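Local coordinates for protein lovastatin nonaketide synthase, polyketide synthase component (Aspergillus terreus, PDB 7CPX) that builds the nonaketide core of lovastatin, dihydromonacolin L, by iterative condensation of malonyl units with reduction and methylation of the growing chain, as a homodimer together with lovC, at residues 1889-1893 against 1906-1912; 1867-1873 against 1914-1920; 841-845 against 871-875; 832-837 against 861-866; 38-42 against 228-232. The protein carries 2 engineered substitutions. One frame throughout, in Å; residues are numbered along the deposited sequence.

Interaction 1: 1889-1893 against 1906-1912; sequences FYLVQ and VALAERN
The carbonyl oxygen of Tyr-1890 accepts the backbone N-H of Ala-1909 at 2.8 Å, measured from Ala-1909 N to Tyr-1890 O. In return Tyr-1890 N donates to Ala-1909 O. The next hydrogen-bonded pair, Val-1892 with Ala-1907, also exchanges two such bonds. Between these pairs, Leu-1891 faces Leu-1908 as a non-hydrogen-bonded pair. This is the antiparallel ladder of a beta hairpin, made by strands 1887-1898 and 1901-1909. It belongs to a larger curled sheet. On one face, Leu-1891 CD2 meets Val-1906 CG1 at 3.5 Å and Leu-1908 CD1 at 3.7 Å. Helix 1935-1953 packs on this face, against Leu-1891 and Gln-1893. On the other face, Val-1892 CG1 sits 3.6 Å from Ala-1909 CB, and the methyl groups of Ala-1907 and Ala-1909 in turn touch strand 1915-1918. Past the end of the ladder the chain turns back over the Tyr-1890 ring. Asn-1912 CB lies over the centre of one ring face, a CH-pi contact of 3.5 Å from Asn-1912 CB to the centroid of the Tyr-1890 ring. The Asn-1912 amide is turned only 18° from the ring plane. Its CG is anti to the backbone N (chi1 -171°), which carries the amide past the CD1 side of the ring, and OD1 bonds to Ser-1876 OG. Phe-1889 CB rests against Leu-1908 CB. Its ring runs alongside the Glu-1910 chain, with Phe-1889 CE2 3.4 Å from Glu-1910 OE2.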
# COMPACT_ATOMS: atom_id res chain seq x y z
N PHE A 1889 38.80 19.16 -21.28
CA PHE A 1889 39.23 20.55 -21.29
C PHE A 1889 38.10 21.42 -21.82
O PHE A 1889 37.40 21.04 -22.77
CB PHE A 1889 40.47 20.74 -22.16
CG PHE A 1889 41.60 19.81 -21.81
CD1 PHE A 1889 41.65 18.54 -22.35
CD2 PHE A 1889 42.60 20.21 -20.95
CE1 PHE A 1889 42.69 17.68 -22.04
CE2 PHE A 1889 43.64 19.35 -20.63
CZ PHE A 1889 43.68 18.09 -21.17
N TYR A 1890 37.92 22.59 -21.21
CA TYR A 1890 36.92 23.55 -21.66
C TYR A 1890 37.51 24.38 -22.79
O TYR A 1890 38.58 24.97 -22.64
CB TYR A 1890 36.49 24.46 -20.52
CG TYR A 1890 35.86 23.74 -19.35
CD1 TYR A 1890 34.49 23.49 -19.32
CD2 TYR A 1890 36.61 23.35 -18.26
CE1 TYR A 1890 33.90 22.85 -18.25
CE2 TYR A 1890 36.03 22.71 -17.18
CZ TYR A 1890 34.68 22.46 -17.18
OH TYR A 1890 34.10 21.82 -16.11
N LEU A 1891 36.80 24.45 -23.91
CA LEU A 1891 37.26 25.26 -25.03
C LEU A 1891 37.03 26.72 -24.70
O LEU A 1891 35.89 27.14 -24.48
CB LEU A 1891 36.54 24.86 -26.31
CG LEU A 1891 37.05 25.45 -27.63
CD1 LEU A 1891 36.67 26.92 -27.78
CD2 LEU A 1891 38.56 25.29 -27.74
N VAL A 1892 38.11 27.51 -24.66
CA VAL A 1892 38.04 28.91 -24.28
C VAL A 1892 38.64 29.75 -25.40
O VAL A 1892 39.52 29.29 -26.14
CB VAL A 1892 38.76 29.18 -22.95
CG1 VAL A 1892 38.17 28.32 -21.84
CG2 VAL A 1892 40.25 28.91 -23.09
N GLN A 1893 38.17 30.99 -25.50
CA GLN A 1893 38.69 31.96 -26.44
C GLN A 1893 38.86 33.28 -25.71
O GLN A 1893 38.03 33.63 -24.86
CB GLN A 1893 37.76 32.13 -27.64
CG GLN A 1893 38.21 33.18 -28.65
CD GLN A 1893 37.21 33.35 -29.78
OE1 GLN A 1893 36.09 32.86 -29.71
NE2 GLN A 1893 37.63 34.05 -30.83
N VAL A 1906 42.69 30.80 -28.88
CA VAL A 1906 41.75 29.77 -28.48
C VAL A 1906 42.55 28.64 -27.86
O VAL A 1906 43.56 28.20 -28.42
CB VAL A 1906 40.92 29.26 -29.67
CG1 VAL A 1906 40.02 28.12 -29.24
CG2 VAL A 1906 40.10 30.39 -30.27
N ALA A 1907 42.10 28.15 -26.70
CA ALA A 1907 42.85 27.18 -25.93
C ALA A 1907 41.91 26.17 -25.29
O ALA A 1907 40.69 26.31 -25.31
CB ALA A 1907 43.70 27.87 -24.85
N LEU A 1908 42.52 25.12 -24.73
CA LEU A 1908 41.81 24.06 -24.02
C LEU A 1908 42.12 24.22 -22.54
O LEU A 1908 43.04 23.61 -22.00
CB LEU A 1908 42.24 22.69 -24.54
CG LEU A 1908 41.56 22.19 -25.82
CD1 LEU A 1908 41.50 23.28 -26.87
CD2 LEU A 1908 42.29 20.97 -26.36
N ALA A 1909 41.32 25.05 -21.87
CA ALA A 1909 41.50 25.32 -20.46
C ALA A 1909 41.07 24.12 -19.62
O ALA A 1909 40.57 23.11 -20.13
CB ALA A 1909 40.71 26.56 -20.06
N GLU A 1910 41.26 24.24 -18.31
CA GLU A 1910 40.89 23.20 -17.36
C GLU A 1910 40.01 23.70 -16.23
O GLU A 1910 39.75 22.94 -15.29
CB GLU A 1910 42.15 22.55 -16.77
CG GLU A 1910 43.06 21.90 -17.80
CD GLU A 1910 44.34 21.37 -17.19
OE1 GLU A 1910 44.57 21.60 -15.99
OE2 GLU A 1910 45.12 20.72 -17.92
N ARG A 1911 39.54 24.95 -16.28
CA ARG A 1911 38.75 25.52 -15.20
C ARG A 1911 37.51 26.27 -15.65
O ARG A 1911 36.65 26.55 -14.81
CB ARG A 1911 39.62 26.47 -14.36
CG ARG A 1911 40.68 25.77 -13.52
CD ARG A 1911 40.07 25.09 -12.31
NE ARG A 1911 41.04 24.27 -11.59
CZ ARG A 1911 41.28 22.99 -11.84
NH1 ARG A 1911 40.63 22.34 -12.79
NH2 ARG A 1911 42.18 22.35 -11.11
N ASN A 1912 37.39 26.60 -16.94
CA ASN A 1912 36.23 27.34 -17.44
C ASN A 1912 36.06 28.66 -16.69
O ASN A 1912 35.02 28.94 -16.10
CB ASN A 1912 34.96 26.50 -17.34
CG ASN A 1912 33.78 27.13 -18.05
OD1 ASN A 1912 33.96 27.95 -18.96
ND2 ASN A 1912 32.58 26.76 -17.64

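Interaction 2: 1867-1873 against 1914-1920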
# COMPACT_ATOMS: atom_id res chain seq x y z
N GLU A 1867 55.90 27.86 -18.96
CA GLU A 1867 55.34 28.98 -19.72
C GLU A 1867 53.81 28.93 -19.72
O GLU A 1867 53.16 29.11 -20.76
CB GLU A 1867 55.89 28.99 -21.14
CG GLU A 1867 57.41 29.01 -21.22
CD GLU A 1867 57.92 28.99 -22.64
OE1 GLU A 1867 57.09 28.98 -23.58
OE2 GLU A 1867 59.15 28.99 -22.83
N THR A 1868 53.23 28.68 -18.55
CA THR A 1868 51.78 28.65 -18.44
C THR A 1868 51.21 30.00 -18.82
O THR A 1868 51.35 30.98 -18.08
CB THR A 1868 51.36 28.26 -17.02
OG1 THR A 1868 51.94 27.00 -16.67
CG2 THR A 1868 49.84 28.16 -16.93
N LYS A 1869 50.56 30.07 -19.98
CA LYS A 1869 50.03 31.32 -20.48
C LYS A 1869 48.74 31.69 -19.75
O LYS A 1869 47.92 30.82 -19.43
CB LYS A 1869 49.75 31.21 -21.98
CG LYS A 1869 50.92 30.67 -22.80
CD LYS A 1869 52.15 31.56 -22.71
CE LYS A 1869 51.92 32.92 -23.36
NZ LYS A 1869 53.16 33.73 -23.40
N THR A 1870 48.58 32.98 -19.50
CA THR A 1870 47.38 33.52 -18.87
C THR A 1870 46.45 34.03 -19.97
O THR A 1870 46.81 34.95 -20.72
CB THR A 1870 47.74 34.64 -17.89
OG1 THR A 1870 48.60 34.13 -16.87
CG2 THR A 1870 46.48 35.21 -17.26
N ILE A 1871 45.28 33.43 -20.06
CA ILE A 1871 44.29 33.76 -21.07
C ILE A 1871 43.13 34.46 -20.38
O ILE A 1871 42.45 33.86 -19.53
CB ILE A 1871 43.81 32.51 -21.83
CG1 ILE A 1871 45.00 31.75 -22.40
CG2 ILE A 1871 42.84 32.91 -22.93
CD1 ILE A 1871 44.62 30.44 -23.05
N TYR A 1872 42.90 35.72 -20.73
CA TYR A 1872 41.73 36.46 -20.26
C TYR A 1872 40.58 36.11 -21.19
O TYR A 1872 40.50 36.60 -22.31
CB TYR A 1872 42.02 37.95 -20.24
CG TYR A 1872 43.23 38.33 -19.42
CD1 TYR A 1872 44.51 38.24 -19.95
CD2 TYR A 1872 43.10 38.76 -18.10
CE1 TYR A 1872 45.62 38.58 -19.21
CE2 TYR A 1872 44.20 39.10 -17.35
CZ TYR A 1872 45.46 39.01 -17.91
OH TYR A 1872 46.57 39.35 -17.17
N VAL A 1873 39.68 35.25 -20.71
CA VAL A 1873 38.69 34.62 -21.58
C VAL A 1873 37.56 35.60 -21.85
O VAL A 1873 36.97 36.17 -20.93
CB VAL A 1873 38.16 33.33 -20.93
CG1 VAL A 1873 37.17 32.66 -21.85
CG2 VAL A 1873 39.30 32.40 -20.61
N SER A 1914 36.98 33.06 -16.37
CA SER A 1914 37.25 34.31 -17.07
C SER A 1914 38.74 34.46 -17.34
O SER A 1914 39.14 35.01 -18.38
CB SER A 1914 36.72 35.49 -16.26
OG SER A 1914 37.40 35.59 -15.02
N ILE A 1915 39.57 34.00 -16.42
CA ILE A 1915 41.02 34.00 -16.58
C ILE A 1915 41.52 32.59 -16.33
O ILE A 1915 41.19 31.97 -15.31
CB ILE A 1915 41.70 35.00 -15.62
CG1 ILE A 1915 41.12 36.40 -15.85
CG2 ILE A 1915 43.20 35.00 -15.85
CD1 ILE A 1915 41.70 37.46 -14.95
N VAL A 1916 42.31 32.07 -17.27
CA VAL A 1916 42.82 30.71 -17.22
C VAL A 1916 44.34 30.76 -17.26
O VAL A 1916 44.94 31.70 -17.79
CB VAL A 1916 42.27 29.87 -18.39
CG1 VAL A 1916 43.12 28.62 -18.60
CG2 VAL A 1916 40.82 29.51 -18.14
N HIS A 1917 44.97 29.74 -16.69
CA HIS A 1917 46.41 29.55 -16.75
C HIS A 1917 46.66 28.18 -17.36
O HIS A 1917 46.55 27.16 -16.68
CB HIS A 1917 47.04 29.68 -15.36
CG HIS A 1917 46.61 30.91 -14.62
ND1 HIS A 1917 47.07 32.17 -14.95
CD2 HIS A 1917 45.76 31.07 -13.58
CE1 HIS A 1917 46.52 33.05 -14.13
NE2 HIS A 1917 45.73 32.41 -13.29
N VAL A 1918 46.99 28.15 -18.65
CA VAL A 1918 47.06 26.91 -19.41
C VAL A 1918 48.37 26.87 -20.19
O VAL A 1918 48.83 27.89 -20.70
CB VAL A 1918 45.86 26.77 -20.37
CG1 VAL A 1918 45.93 27.82 -21.46
CG2 VAL A 1918 45.83 25.37 -20.97
N ARG A 1919 48.95 25.67 -20.29
CA ARG A 1919 50.21 25.51 -20.99
C ARG A 1919 50.05 25.87 -22.47
O ARG A 1919 48.96 25.71 -23.03
CB ARG A 1919 50.73 24.08 -20.86
CG ARG A 1919 51.70 23.88 -19.71
CD ARG A 1919 52.32 22.49 -19.72
NE ARG A 1919 51.42 21.47 -19.19
CZ ARG A 1919 50.90 20.47 -19.88
NH1 ARG A 1919 51.18 20.29 -21.16
NH2 ARG A 1919 50.08 19.62 -19.27
N PRO A 1920 51.11 26.36 -23.12
CA PRO A 1920 50.99 26.71 -24.54
C PRO A 1920 50.61 25.54 -25.43
O PRO A 1920 50.04 25.76 -26.51
CB PRO A 1920 52.38 27.25 -24.89
CG PRO A 1920 53.02 27.59 -23.59
CD PRO A 1920 52.46 26.62 -22.60
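The imidazole of His-1917 meets Thr-1870 at its edge. Thr-1870 OG1 lies in the ring plane and hydrogen-bonds His-1917 ND1 at 3.1 Å, and either atom could be the donor. The two side chains run side by side on one face of the sheet. The phenol ring of Tyr-1872 follows on that face, with Ile-1915 alongside it and Ile-1915 CD1 3.7 Å from Tyr-1872 CD2. Thr-1870 CG2, anti to its own N, points to Ile-1915 CG2. Thr-1868 CG2 packs on the His-1917 backbone and CB. On the other face Ile-1871 CD1 reaches Val-1918 CG1. Past the strand end the Lys-1869 chain crosses the Pro-1920 ring at about a right angle, Lys-1869 CG 3.8 Å from Pro-1920 CG. The Lys-1869 amine goes on to a salt bridge with Glu-1898. The backbones form an antiparallel ladder. Ile-1871 and Val-1916 exchange two N-H...O bonds of 2.9 Å, between the N of each and the O of the other, and Lys-1869 with Val-1918 does the same. Strand 1869-1883 pairs with 1915-1918 here and with 1887-1898 as well. The face of Ile-1871, Val-1916 and Val-1918 packs on strand 1901-1909, and Ile-1923 of strand 1923-1924 also touches Ile-1871 and Val-1918.

Interaction 3: 841-845 against 871-875; sequences ALDIG and LAYTG
Leu-871 lays its two methyl groups over the backbone of 842-843. CD2 of Leu-871 is 3.5 Å from Leu-842 O and 3.6 Å from Asp-843 O. The other branch, Leu-871 CD1, meets Leu-842 CD2 at 4.0 Å, the two chains running obliquely past one another. This contact precedes the point where the strands begin to pair. Ile-844 then lies next to Ala-872, and Gly-845 next to Tyr-873, in parallel register. Gly-845 is gripped from both ends of its residue. Gly-845 N donates to Ala-872 O and Gly-845 O accepts from Thr-874 N, each at 2.9 Å. The same oxygen lies over one face of the Tyr-873 ring, displaced toward the rim, and takes a CA-H contact from Tyr-873. On the opposite face of the sheet Ile-844 extends along the neighbouring strand. Its CG1 is anti to the backbone N (chi1 -178°), which puts Ile-844 CG1 3.8 Å from Ala-872 CB. The extended chi2 then carries Ile-844 CD1 on to Thr-874 OG1, 3.4 Å away. Strands 844-848 and 872-875 are the two parallel strands of a beta-alpha-beta unit in the malonyl-CoA:ACP transacylase domain. The connecting helix 855-865 packs on the Leu-871 and Tyr-873 side. Helix 883-898 packs against Ile-844 and Thr-874. Strand 558-563 pairs with the other edge of 844-848, and 872-875 is the outermost strand of this sheet within the chain.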
# COMPACT_ATOMS: atom_id res chain seq x y z
N ALA A 841 -61.83 -34.34 0.70
CA ALA A 841 -60.81 -33.78 1.57
C ALA A 841 -60.20 -34.81 2.51
O ALA A 841 -59.39 -34.43 3.37
CB ALA A 841 -61.39 -32.62 2.38
N LEU A 842 -60.56 -36.09 2.39
CA LEU A 842 -59.96 -37.11 3.23
C LEU A 842 -58.46 -37.17 3.01
O LEU A 842 -57.97 -36.99 1.89
CB LEU A 842 -60.59 -38.47 2.93
CG LEU A 842 -60.02 -39.66 3.71
CD1 LEU A 842 -60.27 -39.51 5.20
CD2 LEU A 842 -60.61 -40.96 3.19
N ASP A 843 -57.72 -37.41 4.09
CA ASP A 843 -56.27 -37.42 4.07
C ASP A 843 -55.67 -38.81 4.19
O ASP A 843 -54.81 -39.19 3.39
CB ASP A 843 -55.72 -36.52 5.18
CG ASP A 843 -56.13 -35.07 5.02
OD1 ASP A 843 -56.11 -34.57 3.87
OD2 ASP A 843 -56.49 -34.43 6.03
N ILE A 844 -56.10 -39.60 5.18
CA ILE A 844 -55.49 -40.89 5.47
C ILE A 844 -56.59 -41.92 5.69
O ILE A 844 -57.76 -41.60 5.86
CB ILE A 844 -54.54 -40.81 6.68
CG1 ILE A 844 -53.87 -42.16 6.95
CG2 ILE A 844 -55.28 -40.32 7.91
CD1 ILE A 844 -52.65 -42.07 7.84
N GLY A 845 -56.20 -43.19 5.64
CA GLY A 845 -57.09 -44.28 6.01
C GLY A 845 -56.38 -45.27 6.90
O GLY A 845 -55.20 -45.56 6.70
N LEU A 871 -53.99 -41.85 -1.40
CA LEU A 871 -54.14 -41.47 -0.00
C LEU A 871 -53.38 -42.44 0.90
O LEU A 871 -53.27 -43.63 0.62
CB LEU A 871 -55.61 -41.43 0.40
CG LEU A 871 -56.48 -40.35 -0.26
CD1 LEU A 871 -57.89 -40.38 0.31
CD2 LEU A 871 -55.86 -38.97 -0.09
N ALA A 872 -52.85 -41.90 1.99
CA ALA A 872 -52.05 -42.70 2.91
C ALA A 872 -52.89 -43.81 3.52
O ALA A 872 -54.09 -43.66 3.76
CB ALA A 872 -51.48 -41.81 4.01
N TYR A 873 -52.24 -44.94 3.78
CA TYR A 873 -52.87 -46.10 4.40
C TYR A 873 -52.02 -46.58 5.56
O TYR A 873 -50.79 -46.56 5.49
CB TYR A 873 -53.06 -47.23 3.38
CG TYR A 873 -54.19 -48.17 3.73
CD1 TYR A 873 -55.46 -47.98 3.20
CD2 TYR A 873 -53.99 -49.24 4.58
CE1 TYR A 873 -56.49 -48.84 3.51
CE2 TYR A 873 -55.02 -50.11 4.90
CZ TYR A 873 -56.27 -49.90 4.36
OH TYR A 873 -57.31 -50.75 4.67
N THR A 874 -52.68 -47.01 6.64
CA THR A 874 -51.99 -47.37 7.86
C THR A 874 -52.67 -48.55 8.55
O THR A 874 -53.89 -48.53 8.74
CB THR A 874 -51.93 -46.18 8.83
OG1 THR A 874 -51.20 -45.11 8.23
CG2 THR A 874 -51.28 -46.58 10.14
N GLY A 875 -51.88 -49.54 8.93
CA GLY A 875 -52.35 -50.65 9.74
C GLY A 875 -51.97 -50.44 11.20
O GLY A 875 -50.96 -49.83 11.51

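Interaction 4: 832-837 against 861-866; sequences VQRAVV and TIKDVL
Val-832 opens the contact by pointing CG1 at the second helix, where Val-832 CG1 meets Ile-862 CG1 at 3.7 Å and Thr-861 CG2 at 4.0 Å. The two helices belong to the alpha/beta fold of the malonyl-CoA:ACP transacylase domain: helix 828-838 leads into strand 844-848, and helix 855-865 comes after that strand. The short helical segments cross at -55°, with their axes 9.3 Å apart at closest approach. No hydrogen bond joins them, and the contact is almost wholly apolar. Val-832 sends CG1 across because that methyl is anti to the backbone N (chi1 173°). Thr-861 meets Val-832 through its methyl; its hydroxyl hydrogen-bonds Pro-857 O in its own helix. Gln-833 comes next and contributes the aliphatic base of its chain. Gln-833 CB lies 3.4 Å from Val-865 CG2, and its CG is close to both Val-865 methyl groups. The two side chains cross at about a right angle. One turn on from Val-832, Val-836 faces the middle of the second segment and spreads its methyl groups between two residues. CG1 of Val-836 is 4.0 Å from Ile-862 CG1, while Val-836 CG2 meets Val-865 CG1 at 3.5 Å. The same residue also touches Leu-560 of strand 558-563. Val-837 adds a looser contact through CB to Val-865 CG1, at the border of the patch. Leu-866, the first residue beyond the helix, reaches its methyl groups to the end of this row. Leu-866 CD1 lies beside Val-836 CB, and Leu-866 CD2 sits 3.5 Å from Val-836 O.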
# COMPACT_ATOMS: atom_id res chain seq x y z
N VAL A 832 -66.52 -47.61 0.24
CA VAL A 832 -65.28 -46.83 0.21
C VAL A 832 -65.40 -45.71 -0.82
O VAL A 832 -64.98 -44.57 -0.57
CB VAL A 832 -64.08 -47.74 -0.09
CG1 VAL A 832 -62.82 -46.92 -0.30
CG2 VAL A 832 -63.88 -48.74 1.04
N GLN A 833 -65.95 -46.02 -1.99
CA GLN A 833 -66.16 -45.00 -3.01
C GLN A 833 -67.02 -43.86 -2.48
O GLN A 833 -66.69 -42.68 -2.65
CB GLN A 833 -66.80 -45.63 -4.25
CG GLN A 833 -67.35 -44.63 -5.26
CD GLN A 833 -67.88 -45.31 -6.51
OE1 GLN A 833 -67.91 -46.54 -6.60
NE2 GLN A 833 -68.30 -44.51 -7.48
N ARG A 834 -68.13 -44.20 -1.82
CA ARG A 834 -69.01 -43.18 -1.27
C ARG A 834 -68.28 -42.32 -0.25
O ARG A 834 -68.34 -41.09 -0.29
CB ARG A 834 -70.23 -43.84 -0.63
CG ARG A 834 -71.29 -44.29 -1.63
CD ARG A 834 -72.27 -43.17 -1.92
NE ARG A 834 -73.13 -42.91 -0.77
CZ ARG A 834 -73.88 -41.82 -0.62
NH1 ARG A 834 -73.87 -40.85 -1.52
NH2 ARG A 834 -74.64 -41.70 0.46
N ALA A 835 -67.55 -42.97 0.67
CA ALA A 835 -66.88 -42.22 1.73
C ALA A 835 -65.82 -41.29 1.17
O ALA A 835 -65.68 -40.15 1.63
CB ALA A 835 -66.26 -43.19 2.74
N VAL A 836 -65.06 -41.75 0.17
CA VAL A 836 -63.96 -40.94 -0.34
C VAL A 836 -64.41 -39.92 -1.38
O VAL A 836 -63.69 -38.95 -1.64
CB VAL A 836 -62.85 -41.82 -0.94
CG1 VAL A 836 -62.35 -42.81 0.10
CG2 VAL A 836 -63.35 -42.54 -2.19
N VAL A 837 -65.58 -40.11 -1.99
CA VAL A 837 -66.07 -39.14 -2.96
C VAL A 837 -66.90 -38.05 -2.28
O VAL A 837 -66.87 -36.89 -2.69
CB VAL A 837 -66.88 -39.85 -4.06
CG1 VAL A 837 -68.21 -40.36 -3.52
CG2 VAL A 837 -67.08 -38.93 -5.26
N THR A 861 -59.18 -49.14 -4.42
CA THR A 861 -60.47 -48.50 -4.61
C THR A 861 -60.38 -47.00 -4.37
O THR A 861 -61.00 -46.21 -5.09
CB THR A 861 -61.51 -49.12 -3.67
OG1 THR A 861 -61.55 -50.54 -3.87
CG2 THR A 861 -62.89 -48.53 -3.92
N ILE A 862 -59.62 -46.59 -3.35
CA ILE A 862 -59.46 -45.16 -3.08
C ILE A 862 -58.80 -44.47 -4.26
O ILE A 862 -59.22 -43.39 -4.69
CB ILE A 862 -58.65 -44.95 -1.78
CG1 ILE A 862 -59.47 -45.43 -0.58
CG2 ILE A 862 -58.26 -43.48 -1.63
CD1 ILE A 862 -58.73 -45.36 0.74
N LYS A 863 -57.74 -45.08 -4.81
CA LYS A 863 -57.05 -44.47 -5.94
C LYS A 863 -57.94 -44.43 -7.18
O LYS A 863 -57.89 -43.47 -7.96
CB LYS A 863 -55.75 -45.22 -6.23
CG LYS A 863 -54.65 -44.93 -5.23
CD LYS A 863 -53.35 -45.64 -5.58
CE LYS A 863 -53.46 -47.15 -5.41
NZ LYS A 863 -52.16 -47.83 -5.63
N ASP A 864 -58.75 -45.47 -7.38
CA ASP A 864 -59.63 -45.50 -8.55
C ASP A 864 -60.72 -44.44 -8.44
O ASP A 864 -60.98 -43.70 -9.39
CB ASP A 864 -60.24 -46.89 -8.71
CG ASP A 864 -59.20 -47.96 -8.94
OD1 ASP A 864 -58.15 -47.66 -9.54
OD2 ASP A 864 -59.43 -49.12 -8.52
N VAL A 865 -61.38 -44.36 -7.28
CA VAL A 865 -62.45 -43.39 -7.09
C VAL A 865 -61.89 -41.97 -7.18
O VAL A 865 -62.43 -41.11 -7.88
CB VAL A 865 -63.17 -43.63 -5.75
CG1 VAL A 865 -64.25 -42.58 -5.53
CG2 VAL A 865 -63.75 -45.03 -5.70
N LEU A 866 -60.80 -41.71 -6.47
CA LEU A 866 -60.08 -40.44 -6.55
C LEU A 866 -58.90 -40.68 -7.48
O LEU A 866 -57.81 -41.09 -7.06
CB LEU A 866 -59.64 -39.97 -5.17
CG LEU A 866 -60.76 -39.81 -4.14
CD1 LEU A 866 -60.20 -39.37 -2.80
CD2 LEU A 866 -61.81 -38.82 -4.63

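Interaction 5: 38-42 against 228-232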
# COMPACT_ATOMS: atom_id res chain seq x y z
N ARG A 38 -13.54 -25.15 35.22
CA ARG A 38 -12.24 -25.51 34.68
C ARG A 38 -11.66 -24.30 33.97
O ARG A 38 -12.36 -23.32 33.68
CB ARG A 38 -12.34 -26.71 33.73
CG ARG A 38 -13.46 -26.59 32.71
CD ARG A 38 -13.51 -27.80 31.79
NE ARG A 38 -14.65 -27.75 30.88
CZ ARG A 38 -15.87 -28.19 31.19
NH1 ARG A 38 -16.14 -28.70 32.37
NH2 ARG A 38 -16.83 -28.10 30.28
N ASP A 39 -10.36 -24.36 33.68
CA ASP A 39 -9.65 -23.24 33.06
C ASP A 39 -10.08 -23.15 31.60
O ASP A 39 -9.37 -23.54 30.67
CB ASP A 39 -8.14 -23.42 33.19
CG ASP A 39 -7.37 -22.18 32.78
OD1 ASP A 39 -8.01 -21.14 32.52
OD2 ASP A 39 -6.13 -22.25 32.73
N VAL A 40 -11.29 -22.63 31.40
CA VAL A 40 -11.87 -22.56 30.07
C VAL A 40 -11.12 -21.56 29.20
O VAL A 40 -10.94 -21.78 27.99
CB VAL A 40 -13.36 -22.20 30.16
CG1 VAL A 40 -13.90 -21.87 28.80
CG2 VAL A 40 -14.14 -23.34 30.78
N GLN A 41 -10.67 -20.45 29.78
CA GLN A 41 -10.07 -19.38 29.00
C GLN A 41 -8.86 -19.89 28.23
O GLN A 41 -8.11 -20.75 28.71
CB GLN A 41 -9.67 -18.22 29.90
CG GLN A 41 -8.46 -18.49 30.77
CD GLN A 41 -7.17 -18.01 30.14
OE1 GLN A 41 -6.37 -18.81 29.64
NE2 GLN A 41 -6.96 -16.70 30.15
N SER A 42 -8.66 -19.35 27.04
CA SER A 42 -7.57 -19.76 26.18
C SER A 42 -7.17 -18.59 25.29
O SER A 42 -7.91 -17.61 25.15
CB SER A 42 -7.95 -20.97 25.32
OG SER A 42 -9.07 -20.68 24.50
N PRO A 228 -5.25 -8.03 31.62
CA PRO A 228 -4.07 -8.54 30.92
C PRO A 228 -3.76 -9.99 31.25
O PRO A 228 -3.27 -10.73 30.39
CB PRO A 228 -2.95 -7.59 31.37
CG PRO A 228 -3.44 -6.99 32.64
CD PRO A 228 -4.93 -6.88 32.49
N SER A 229 -4.03 -10.41 32.49
CA SER A 229 -3.86 -11.81 32.85
C SER A 229 -4.82 -12.72 32.09
O SER A 229 -4.58 -13.93 32.01
CB SER A 229 -4.06 -12.00 34.35
OG SER A 229 -5.34 -11.55 34.76
N GLY A 230 -5.89 -12.16 31.53
CA GLY A 230 -6.82 -12.94 30.74
C GLY A 230 -7.92 -13.61 31.53
O GLY A 230 -8.56 -14.53 31.00
N ARG A 231 -8.16 -13.20 32.77
CA ARG A 231 -9.19 -13.80 33.60
C ARG A 231 -9.84 -12.73 34.47
O ARG A 231 -9.16 -11.85 35.00
CB ARG A 231 -8.61 -14.91 34.48
CG ARG A 231 -8.07 -16.08 33.68
CD ARG A 231 -7.50 -17.16 34.57
NE ARG A 231 -6.95 -18.27 33.79
CZ ARG A 231 -5.75 -18.28 33.24
NH1 ARG A 231 -4.93 -17.24 33.34
NH2 ARG A 231 -5.36 -19.35 32.55
N SER A 232 -11.16 -12.82 34.61
CA SER A 232 -11.93 -11.88 35.42
C SER A 232 -11.85 -12.33 36.87
O SER A 232 -12.72 -13.03 37.38
CB SER A 232 -13.38 -11.81 34.94
OG SER A 232 -13.45 -11.43 33.58
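Asp-39 and Gln-41 reach Gly-230 and Arg-231 from one irregular loop to another. Asp-39 is the centre of an inverse gamma turn, and no backbone atoms pair across the gap: the nearest CA atoms, Gln-41 CA and Arg-231 CA, are 7.3 Å apart. Gly-230 has a positive phi (87°), and the Gln-41 amide lies close to its backbone. Gln-41 NE2 donates to Gly-230 O at 2.8 Å. The acceptor is in the amide plane of Gln-41, but the donor stands well above the carbonyl plane of Gly-230. The Gln-41 chain is bent at chi2, which brings its amide over the guanidinium of Arg-231. The two planes are 18° apart and stacked, with Gln-41 CD over one face of the guanidinium, displaced toward its rim. Gln-41 OE1 is close to Arg-231 NH2 as part of this stack, but the angle is too poor for a hydrogen bond. Asp-39 takes the guanidinium edge instead. Asp-39 OD2 accepts from Arg-231 NH2 at 3.0 Å through the syn lone pair, forming a salt bridge. Asp-39 OD1 adds two weak bonds, from Arg-231 NH2 at 3.2 Å and from Arg-231 NE at 3.3 Å. The carboxylate and guanidinium planes are 44° apart. With Asp-39 at the edge and Gln-41 on a face, the rotation of the guanidinium is probably well restrained. Tyr-71 also touches both Gln-41 and Arg-231. The arrangement is a loop-to-loop salt bridge with a stacked amide, within the thiolase-type ketosynthase fold. The Arg-231 side chain lies about 10 Å from that of His-367, a predicted active-site residue.

Interactions 1 and 2 share one curled sheet, with centres 9 Å apart. Strands 1869-1883 and 1887-1898 are neighbours in it, and the two contacts touch where Ala-1907 CB meets Ile-1871 CD1 at 3.3 Å. Interactions 3 and 4 form a second pair in the transacylase domain, 11 Å apart between centres. Their segments alternate along the chain, and Leu-871 CD1 packs on Ile-862 CG2 at 3.7 Å. Interaction 5 stands alone in the ketosynthase, with its centre about 60 Å from that of interaction 3 and 84 Å from that of interaction 1. It is near the predicted active-site His-367; the other four are not close to a known catalytic or ligand site.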